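Local coordinates for CADD-like protein of unknown function (Nostoc punctiforme, PDB 3B5O), which is of unknown function but is a CADD-like, all-helical protein, probably related to the heme-oxygenase-like families and perhaps an oxidoreductase, at residues 9-14 with 206-211; 141-146 with 189-194; 17-22 with 217-222. One frame throughout, in Å; residues are numbered along the deposited sequence. Where two conformers were deposited one is given.

Contact 1 of 3, residues 9-14 with 206-211; sequences KQLNQL and EFAAGF
Leu-11 packing against Phe-207, Ala-208 and Phe-211 makes this a buried, apolar helix-to-helix contact, joining the N-terminal helix 2-18 to the first part of the long helix 204-230. The two local axes run nearly the same way, 22° apart, and their closest approach is 11.1 Å, so large side chains have to span the gap. In Phe-211 the CG stands anti to the backbone N (chi1 -173°). The CB of Leu-11 sits over the centre of the Phe-211 ring as a CH-pi contact, 3.7 Å from the centroid. Within this all-helical bundle Leu-11 is thus set between Phe-207 and Phe-211, which lie one turn apart on helix 204-230, with Ala-208 beside Phe-207. Both methyls of Leu-11 add to the packing. CD1 lies at the edge of the Phe-207 ring, near its plane and 3.7 Å from Phe-207 CE1, whereas CD2 lies 3.8 Å from Phe-211 CD1 and also reaches the CB of Ala-208. The backbone takes part as well, since Leu-11 O comes within 3.4 Å of Phe-211 CE1. Beyond the pair, Phe-207 meets Phe-4 edge-to-face, and Phe-211 also rests on Ala-144 of helix 135-163. Asn-12, next to the apolar patch, has its ND2 hydrogen-bonded to Thr-8 O and Tyr-143 OH.

Contact 2 of 3, residues 141-146 with 189-194; sequences ATYAIE and AGLRTS
In Leu-191 the CG stands anti to the backbone N (chi1 -172°), and Glu-146 makes the same choice across the gap (chi1 171°) before running on extended. The two side chains slide past each other in opposite directions. The helices that carry them, 135-163 and the short 190-196, are packed in a broadly antiparallel way, with local axes at 153°, as neighbours in a helical bundle. Leu-191 is the apolar centre. Its CD2 is 4.1 Å from the CG2 of Thr-142, the two side chains crossing at about a right angle, and it also meets the edge of the Tyr-143 ring, 4.2 Å from Tyr-143 CD1. Leu-78 of helix 72-85 touches both Leu-191 and Thr-142, adding a third helix to this cluster. The hydroxyl of Thr-142 turns back to Val-138 O, and that of Tyr-143 has its partner in Asn-12.

Toward the start of helix 190-196, which follows the unmodelled residues 182-188, the contact turns polar. Ser-194 OG donates to Leu-191 O at 2.9 Å within the same short helix. A water lies 2.9 Å from Leu-191 N and accepts its N-H; the N-H of Ala-189 reaches it weakly. In the conformer given for Glu-146, the same water donates to Glu-146 OE1 at 2.9 Å. The water thus takes up an N-H of the first helical turn and, in that conformer, relays it to the Glu-146 carboxylate, a placement that may suit a negative charge near a helix start.

Contact 3 of 3, residues 17-22 with 217-222; sequences QDYVAF and AMQVWW
Gln-219 and Ala-21 supply the direct hydrogen bond of this contact. The side chain of Gln-219, with CG anti to the backbone N (chi1 171°), reaches out extended, and its OE1 accepts the N-H of Ala-21, 2.9 Å from Ala-21 N to Gln-219 OE1. The bond is nearly straight at the hydrogen, although the donor stands 42° out of the carbonyl plane. A water accepts from Gln-219 NE2 and Val-20 N and donates to Asp-18 O, so both ends of the amide serve the same turn. An alanine in place of Gln-219 would probably leave the Ala-21 N-H without its acceptor and the water without one of its donors.

Apolar packing comes next. Ala-21 CB lies 3.8 Å from Gln-219 CG and 4.0 Å from Trp-222 CB, and Phe-22 CZ meets the CB of Met-218 at 3.7 Å, at the edge of the phenyl ring.

The aromatic terms centre on Phe-22. The edge of the five-membered ring of Trp-222 points toward its face, offset, with the planes at 81°. Met-218, a selenomethionine, touches Phe-22 CZ with its CE methyl at 3.8 Å, its selenium oblique and farther off in a Met-aromatic contact. Trp-222 NE1 is buried with no partner in the model.

Tyr-19 OH bonds Asp-216 and Arg-212 on helix 204-230. In this all-helical bundle, helix 2-18 ends here, and the turn into 3-10 segment 20-22 is bonded by the Gln-219 amide to helix 204-230.

In the fold
From the N terminus, helix 2-18 first offers residues 9-14 to contact 1, and at its end the chain supplies residues 17-22 to contact 3. Both loops stay open through most of the sequence. Within them helix 135-163 and then helix 190-196 meet in contact 2, closing a short loop that lies wholly inside the other two. Helix 204-230 follows, closing contact 1 with residues 206-211 and contact 3 with 217-222, so these two cross along the chain. Contacts 1 and 2 adjoin at helix 135-163, where Gly-210 O packs on Ala-141; contacts 2 and 3 do not touch. Together the three tie the N-terminal helix and the last helix to each other, and helix 135-163 to helix 190-196.

Contact 1 of 3, residues 9-14 with 206-211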
loop_
_atom_site.group_PDB
_atom_site.type_symbol
_atom_site.label_atom_id
_atom_site.label_comp_id
_atom_site.label_asym_id
_atom_site.label_seq_id
_atom_site.Cartn_x
_atom_site.Cartn_y
_atom_site.Cartn_z
ATOM N N LYS A 9 -14.276 11.803 1.042
ATOM C CA LYS A 9 -15.294 10.766 0.983
ATOM C C LYS A 9 -15.456 10.270 -0.440
ATOM O O LYS A 9 -15.526 9.069 -0.678
ATOM C CB LYS A 9 -16.643 11.284 1.523
ATOM C CG LYS A 9 -17.751 10.237 1.512
ATOM C CD LYS A 9 -17.377 8.988 2.298
ATOM C CE LYS A 9 -18.598 8.140 2.604
ATOM N N GLN A 10 -15.529 11.196 -1.392
ATOM C CA GLN A 10 -15.646 10.845 -2.794
ATOM C C GLN A 10 -14.507 9.929 -3.275
ATOM O O GLN A 10 -14.733 8.943 -3.975
ATOM C CB GLN A 10 -15.684 12.116 -3.638
ATOM C CG GLN A 10 -15.593 11.937 -5.136
ATOM C CD GLN A 10 -16.760 11.210 -5.740
ATOM O OE1 GLN A 10 -17.904 11.368 -5.290
ATOM N NE2 GLN A 10 -16.496 10.421 -6.778
ATOM N N LEU A 11 -13.282 10.301 -2.916
ATOM C CA LEU A 11 -12.109 9.526 -3.331
ATOM C C LEU A 11 -12.121 8.131 -2.718
ATOM O O LEU A 11 -11.773 7.152 -3.380
ATOM C CB LEU A 11 -10.841 10.288 -2.984
ATOM C CG LEU A 11 -10.656 11.594 -3.775
ATOM C CD1 LEU A 11 -9.526 12.459 -3.179
ATOM C CD2 LEU A 11 -10.387 11.348 -5.254
ATOM N N ASN A 12 -12.567 8.019 -1.472
ATOM C CA ASN A 12 -12.713 6.678 -0.874
ATOM C C ASN A 12 -13.766 5.836 -1.578
ATOM O O ASN A 12 -13.604 4.630 -1.752
ATOM C CB ASN A 12 -13.035 6.767 0.612
ATOM C CG ASN A 12 -11.812 6.994 1.460
ATOM O OD1 ASN A 12 -11.091 6.043 1.802
ATOM N ND2 ASN A 12 -11.589 8.239 1.840
ATOM N N GLN A 13 -14.866 6.481 -1.966
ATOM C CA GLN A 13 -15.939 5.805 -2.688
ATOM C C GLN A 13 -15.507 5.373 -4.081
ATOM O O GLN A 13 -15.831 4.268 -4.522
ATOM C CB GLN A 13 -17.185 6.706 -2.762
ATOM C CG GLN A 13 -17.897 6.868 -1.420
ATOM C CD GLN A 13 -18.461 5.552 -0.903
ATOM O OE1 GLN A 13 -19.551 5.136 -1.291
ATOM N NE2 GLN A 13 -17.710 4.888 -0.030
ATOM N N LEU A 14 -14.751 6.238 -4.760
ATOM C CA LEU A 14 -14.187 5.948 -6.066
ATOM C C LEU A 14 -13.392 4.633 -6.005
ATOM O O LEU A 14 -13.525 3.724 -6.842
ATOM C CB LEU A 14 -13.243 7.096 -6.471
ATOM C CG LEU A 14 -12.356 6.840 -7.664
ATOM C CD1 LEU A 14 -13.206 6.676 -8.926
ATOM C CD2 LEU A 14 -11.350 7.940 -7.799
ATOM N N GLU A 206 -5.785 19.003 -7.888
ATOM C CA GLU A 206 -4.431 18.420 -7.878
ATOM C C GLU A 206 -4.348 17.299 -6.844
ATOM O O GLU A 206 -3.762 16.248 -7.098
ATOM C CB GLU A 206 -3.360 19.489 -7.610
ATOM C CG GLU A 206 -3.032 20.304 -8.851
ATOM C CD GLU A 206 -2.360 19.445 -9.915
ATOM O OE1 GLU A 206 -1.168 19.122 -9.744
ATOM O OE2 GLU A 206 -3.031 19.047 -10.899
ATOM N N PHE A 207 -4.984 17.498 -5.701
ATOM C CA PHE A 207 -5.063 16.452 -4.670
ATOM C C PHE A 207 -5.769 15.213 -5.250
ATOM O O PHE A 207 -5.296 14.079 -5.117
ATOM C CB PHE A 207 -5.788 16.994 -3.446
ATOM C CG PHE A 207 -5.871 16.037 -2.295
ATOM C CD1 PHE A 207 -6.914 15.116 -2.212
ATOM C CD2 PHE A 207 -4.926 16.054 -1.285
ATOM C CE1 PHE A 207 -7.012 14.244 -1.156
ATOM C CE2 PHE A 207 -5.028 15.189 -0.221
ATOM C CZ PHE A 207 -6.083 14.293 -0.147
ATOM N N ALA A 208 -6.902 15.428 -5.919
ATOM C CA ALA A 208 -7.631 14.322 -6.554
ATOM C C ALA A 208 -6.788 13.634 -7.625
ATOM O O ALA A 208 -6.803 12.412 -7.737
ATOM C CB ALA A 208 -8.971 14.826 -7.155
ATOM N N ALA A 209 -6.085 14.417 -8.434
ATOM C CA ALA A 209 -5.236 13.865 -9.477
ATOM C C ALA A 209 -4.122 12.974 -8.898
ATOM O O ALA A 209 -3.826 11.905 -9.442
ATOM C CB ALA A 209 -4.640 14.971 -10.341
ATOM N N GLY A 210 -3.539 13.394 -7.788
ATOM C CA GLY A 210 -2.484 12.602 -7.164
ATOM C C GLY A 210 -3.047 11.300 -6.631
ATOM O O GLY A 210 -2.430 10.236 -6.737
ATOM N N PHE A 211 -4.215 11.384 -6.009
ATOM C CA PHE A 211 -4.883 10.195 -5.482
ATOM C C PHE A 211 -5.163 9.206 -6.608
ATOM O O PHE A 211 -4.884 8.007 -6.494
ATOM C CB PHE A 211 -6.187 10.631 -4.795
ATOM C CG PHE A 211 -6.907 9.542 -4.070
ATOM C CD1 PHE A 211 -7.776 8.676 -4.735
ATOM C CD2 PHE A 211 -6.784 9.425 -2.701
ATOM C CE1 PHE A 211 -8.444 7.673 -4.025
ATOM C CE2 PHE A 211 -7.475 8.443 -2.009
ATOM C CZ PHE A 211 -8.308 7.584 -2.679
#

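Contact 2 of 3, residues 141-146 with 189-194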
loop_
_atom_site.group_PDB
_atom_site.type_symbol
_atom_site.label_atom_id
_atom_site.label_comp_id
_atom_site.label_asym_id
_atom_site.label_seq_id
_atom_site.Cartn_x
_atom_site.Cartn_y
_atom_site.Cartn_z
ATOM N N ALA A 141 -1.628 11.581 -3.413
ATOM C CA ALA A 141 -1.046 10.242 -3.552
ATOM C C ALA A 141 -0.806 9.600 -2.178
ATOM O O ALA A 141 -0.980 8.383 -1.989
ATOM C CB ALA A 141 0.243 10.305 -4.352
ATOM N N THR A 142 -0.376 10.413 -1.218
ATOM C CA THR A 142 -0.136 9.926 0.123
ATOM C C THR A 142 -1.454 9.511 0.786
ATOM O O THR A 142 -1.531 8.487 1.462
ATOM C CB THR A 142 0.598 11.005 0.953
ATOM O OG1 THR A 142 1.796 11.390 0.282
ATOM C CG2 THR A 142 0.950 10.502 2.366
ATOM N N TYR A 143 -2.513 10.288 0.564
ATOM C CA TYR A 143 -3.814 9.921 1.092
ATOM C C TYR A 143 -4.314 8.620 0.444
ATOM O O TYR A 143 -4.991 7.839 1.086
ATOM C CB TYR A 143 -4.811 11.085 0.924
ATOM C CG TYR A 143 -6.133 10.798 1.581
ATOM C CD1 TYR A 143 -6.208 10.628 2.948
ATOM C CD2 TYR A 143 -7.285 10.620 0.844
ATOM C CE1 TYR A 143 -7.402 10.311 3.569
ATOM C CE2 TYR A 143 -8.477 10.291 1.459
ATOM C CZ TYR A 143 -8.526 10.131 2.811
ATOM O OH TYR A 143 -9.731 9.817 3.410
ATOM N N ALA A 144 -3.958 8.379 -0.811
ATOM C CA ALA A 144 -4.289 7.113 -1.457
ATOM C C ALA A 144 -3.672 5.906 -0.737
ATOM O O ALA A 144 -4.291 4.848 -0.680
ATOM C CB ALA A 144 -3.921 7.117 -2.911
ATOM N N ILE A 145 -2.473 6.066 -0.197
ATOM C CA ILE A 145 -1.864 5.007 0.606
ATOM C C ILE A 145 -2.739 4.722 1.814
ATOM O O ILE A 145 -3.006 3.563 2.134
ATOM C CB ILE A 145 -0.449 5.384 1.104
ATOM C CG1 ILE A 145 0.509 5.676 -0.049
ATOM C CG2 ILE A 145 0.126 4.275 2.005
ATOM C CD1 ILE A 145 1.842 6.339 0.447
ATOM N N GLU A 146 -3.194 5.775 2.488
ATOM C CA GLU A 146 -4.079 5.609 3.644
ATOM C C GLU A 146 -5.413 4.950 3.258
ATOM O O GLU A 146 -5.893 4.052 3.950
ATOM C CB GLU A 146 -4.323 6.951 4.365
ATOM C CG GLU A 146 -5.404 6.877 5.442
ATOM C CD GLU A 146 -5.598 8.159 6.210
ATOM O OE1 GLU A 146 -4.641 8.952 6.303
ATOM O OE2 GLU A 146 -6.711 8.362 6.741
ATOM N N ALA A 189 -8.059 9.502 10.105
ATOM C CA ALA A 189 -8.653 10.818 10.241
ATOM C C ALA A 189 -7.563 11.856 10.393
ATOM O O ALA A 189 -7.718 12.992 9.952
ATOM C CB ALA A 189 -9.592 10.858 11.446
ATOM N N GLY A 190 -6.460 11.452 11.025
ATOM C CA GLY A 190 -5.359 12.348 11.342
ATOM C C GLY A 190 -4.779 13.014 10.113
ATOM O O GLY A 190 -4.540 14.228 10.111
ATOM N N LEU A 191 -4.552 12.232 9.059
ATOM C CA LEU A 191 -3.999 12.810 7.828
ATOM C C LEU A 191 -5.011 13.735 7.165
ATOM O O LEU A 191 -4.675 14.868 6.831
ATOM C CB LEU A 191 -3.510 11.726 6.854
ATOM C CG LEU A 191 -2.747 12.258 5.631
ATOM C CD1 LEU A 191 -1.516 13.132 6.014
ATOM C CD2 LEU A 191 -2.358 11.087 4.686
ATOM N N ARG A 192 -6.257 13.286 7.014
ATOM C CA ARG A 192 -7.289 14.119 6.417
ATOM C C ARG A 192 -7.452 15.429 7.175
ATOM O O ARG A 192 -7.477 16.486 6.562
ATOM C CB ARG A 192 -8.647 13.385 6.338
ATOM C CG ARG A 192 -9.827 14.298 5.971
ATOM C CD ARG A 192 -11.129 13.514 5.777
ATOM N NE ARG A 192 -11.513 12.764 6.968
ATOM C CZ ARG A 192 -12.062 13.293 8.062
ATOM N NH1 ARG A 192 -12.300 14.597 8.152
ATOM N NH2 ARG A 192 -12.365 12.502 9.089
ATOM N N THR A 193 -7.564 15.359 8.500
ATOM C CA THR A 193 -7.804 16.569 9.282
ATOM C C THR A 193 -6.614 17.510 9.226
ATOM O O THR A 193 -6.800 18.727 9.175
ATOM C CB THR A 193 -8.196 16.264 10.740
ATOM O OG1 THR A 193 -7.138 15.584 11.405
ATOM C CG2 THR A 193 -9.420 15.393 10.776
ATOM N N SER A 194 -5.391 16.965 9.166
ATOM C CA SER A 194 -4.225 17.831 9.068
ATOM C C SER A 194 -4.171 18.545 7.727
ATOM O O SER A 194 -3.885 19.730 7.668
ATOM C CB SER A 194 -2.929 17.076 9.378
ATOM O OG SER A 194 -2.551 16.190 8.350
HETATM O O HOH W 1 -4.745 9.367 9.124
#

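Contact 3 of 3, residues 17-22 with 217-222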
loop_
_atom_site.group_PDB
_atom_site.type_symbol
_atom_site.label_atom_id
_atom_site.label_comp_id
_atom_site.label_asym_id
_atom_site.label_seq_id
_atom_site.Cartn_x
_atom_site.Cartn_y
_atom_site.Cartn_z
ATOM N N GLN A 17 -15.678 1.562 -5.568
ATOM C CA GLN A 17 -16.555 1.274 -6.719
ATOM C C GLN A 17 -15.847 0.745 -7.957
ATOM O O GLN A 17 -16.335 -0.164 -8.616
ATOM C CB GLN A 17 -17.297 2.551 -7.151
ATOM C CG GLN A 17 -18.566 2.854 -6.414
ATOM C CD GLN A 17 -19.307 4.041 -7.021
ATOM O OE1 GLN A 17 -19.259 5.142 -6.475
ATOM N NE2 GLN A 17 -19.976 3.828 -8.163
ATOM N N ASP A 18 -14.710 1.349 -8.295
ATOM C CA ASP A 18 -14.145 1.254 -9.629
ATOM C C ASP A 18 -12.829 0.511 -9.775
ATOM O O ASP A 18 -12.319 0.417 -10.896
ATOM C CB ASP A 18 -13.979 2.663 -10.214
ATOM C CG ASP A 18 -15.301 3.300 -10.641
ATOM O OD1 ASP A 18 -16.394 2.692 -10.497
ATOM O OD2 ASP A 18 -15.221 4.460 -11.095
ATOM N N TYR A 19 -12.285 -0.020 -8.674
ATOM C CA TYR A 19 -10.913 -0.568 -8.675
ATOM C C TYR A 19 -10.900 -2.032 -8.239
ATOM O O TYR A 19 -10.890 -2.324 -7.055
ATOM C CB TYR A 19 -9.999 0.280 -7.785
ATOM C CG TYR A 19 -9.623 1.544 -8.479
ATOM C CD1 TYR A 19 -10.539 2.590 -8.598
ATOM C CD2 TYR A 19 -8.431 1.661 -9.151
ATOM C CE1 TYR A 19 -10.239 3.721 -9.318
ATOM C CE2 TYR A 19 -8.100 2.790 -9.869
ATOM C CZ TYR A 19 -9.028 3.825 -9.955
ATOM O OH TYR A 19 -8.744 4.947 -10.663
ATOM N N VAL A 20 -10.846 -2.921 -9.213
ATOM C CA VAL A 20 -10.847 -4.360 -8.917
ATOM C C VAL A 20 -9.646 -4.782 -8.079
ATOM O O VAL A 20 -9.729 -5.755 -7.346
ATOM C CB VAL A 20 -10.916 -5.226 -10.181
ATOM C CG1 VAL A 20 -12.265 -5.006 -10.908
ATOM C CG2 VAL A 20 -9.745 -5.018 -11.126
ATOM N N ALA A 21 -8.523 -4.081 -8.171
ATOM C CA ALA A 21 -7.369 -4.515 -7.397
ATOM C C ALA A 21 -7.616 -4.485 -5.905
ATOM O O ALA A 21 -6.943 -5.180 -5.165
ATOM C CB ALA A 21 -6.145 -3.647 -7.726
ATOM N N PHE A 22 -8.537 -3.628 -5.459
ATOM C CA PHE A 22 -8.811 -3.466 -4.046
ATOM C C PHE A 22 -10.066 -4.203 -3.614
ATOM O O PHE A 22 -10.467 -4.098 -2.459
ATOM C CB PHE A 22 -8.796 -1.975 -3.694
ATOM C CG PHE A 22 -7.468 -1.362 -4.011
ATOM C CD1 PHE A 22 -6.366 -1.740 -3.274
ATOM C CD2 PHE A 22 -7.287 -0.551 -5.120
ATOM C CE1 PHE A 22 -5.091 -1.293 -3.582
ATOM C CE2 PHE A 22 -5.993 -0.076 -5.422
ATOM C CZ PHE A 22 -4.926 -0.465 -4.650
ATOM N N ALA A 217 -1.730 3.380 -10.373
ATOM C CA ALA A 217 -0.419 2.725 -10.422
ATOM C C ALA A 217 -0.441 1.424 -9.616
ATOM O O ALA A 217 0.119 0.384 -10.038
ATOM C CB ALA A 217 0.675 3.664 -9.909
HETATM N N MSE A 218 -1.065 1.472 -8.462
HETATM C CA MSE A 218 -1.139 0.282 -7.612
HETATM C C MSE A 218 -1.970 -0.800 -8.283
HETATM O O MSE A 218 -1.622 -1.990 -8.237
HETATM C CB MSE A 218 -1.741 0.639 -6.273
HETATM C CG MSE A 218 -0.850 1.533 -5.416
HETATM SE SE MSE A 218 -1.683 2.142 -3.808
HETATM C CE MSE A 218 -1.677 0.496 -2.841
ATOM N N GLN A 219 -3.077 -0.414 -8.907
ATOM C CA GLN A 219 -3.890 -1.399 -9.614
ATOM C C GLN A 219 -3.151 -2.077 -10.761
ATOM O O GLN A 219 -3.210 -3.301 -10.921
ATOM C CB GLN A 219 -5.222 -0.801 -10.060
ATOM C CG GLN A 219 -5.982 -1.742 -10.997
ATOM C CD GLN A 219 -7.459 -1.588 -10.938
ATOM O OE1 GLN A 219 -8.058 -1.738 -9.888
ATOM N NE2 GLN A 219 -8.071 -1.320 -12.089
ATOM N N VAL A 220 -2.476 -1.272 -11.573
ATOM C CA VAL A 220 -1.659 -1.792 -12.655
ATOM C C VAL A 220 -0.640 -2.808 -12.135
ATOM O O VAL A 220 -0.462 -3.860 -12.716
ATOM C CB VAL A 220 -1.002 -0.633 -13.465
ATOM C CG1 VAL A 220 0.189 -1.137 -14.269
ATOM C CG2 VAL A 220 -2.061 0.033 -14.370
ATOM N N TRP A 221 -0.006 -2.501 -11.011
ATOM C CA TRP A 221 0.959 -3.410 -10.389
ATOM C C TRP A 221 0.342 -4.736 -10.006
ATOM O O TRP A 221 0.889 -5.792 -10.328
ATOM C CB TRP A 221 1.593 -2.736 -9.186
ATOM C CG TRP A 221 2.520 -3.548 -8.363
ATOM C CD1 TRP A 221 3.693 -4.111 -8.746
ATOM C CD2 TRP A 221 2.391 -3.773 -6.959
ATOM N NE1 TRP A 221 4.282 -4.727 -7.675
ATOM C CE2 TRP A 221 3.523 -4.507 -6.555
ATOM C CE3 TRP A 221 1.432 -3.409 -6.001
ATOM C CZ2 TRP A 221 3.740 -4.861 -5.228
ATOM C CZ3 TRP A 221 1.629 -3.766 -4.694
ATOM C CH2 TRP A 221 2.784 -4.498 -4.313
ATOM N N TRP A 222 -0.796 -4.703 -9.337
ATOM C CA TRP A 222 -1.453 -5.962 -8.971
ATOM C C TRP A 222 -1.754 -6.812 -10.207
ATOM O O TRP A 222 -1.580 -8.020 -10.192
ATOM C CB TRP A 222 -2.744 -5.681 -8.185
ATOM C CG TRP A 222 -2.506 -5.432 -6.730
ATOM C CD1 TRP A 222 -2.508 -4.237 -6.073
ATOM C CD2 TRP A 222 -2.167 -6.418 -5.760
ATOM N NE1 TRP A 222 -2.215 -4.416 -4.741
ATOM C CE2 TRP A 222 -1.997 -5.755 -4.529
ATOM C CE3 TRP A 222 -1.998 -7.811 -5.814
ATOM C CZ2 TRP A 222 -1.682 -6.433 -3.370
ATOM C CZ3 TRP A 222 -1.678 -8.471 -4.661
ATOM C CH2 TRP A 222 -1.521 -7.789 -3.462
HETATM O O HOH W 2 -11.009 -1.792 -11.954
#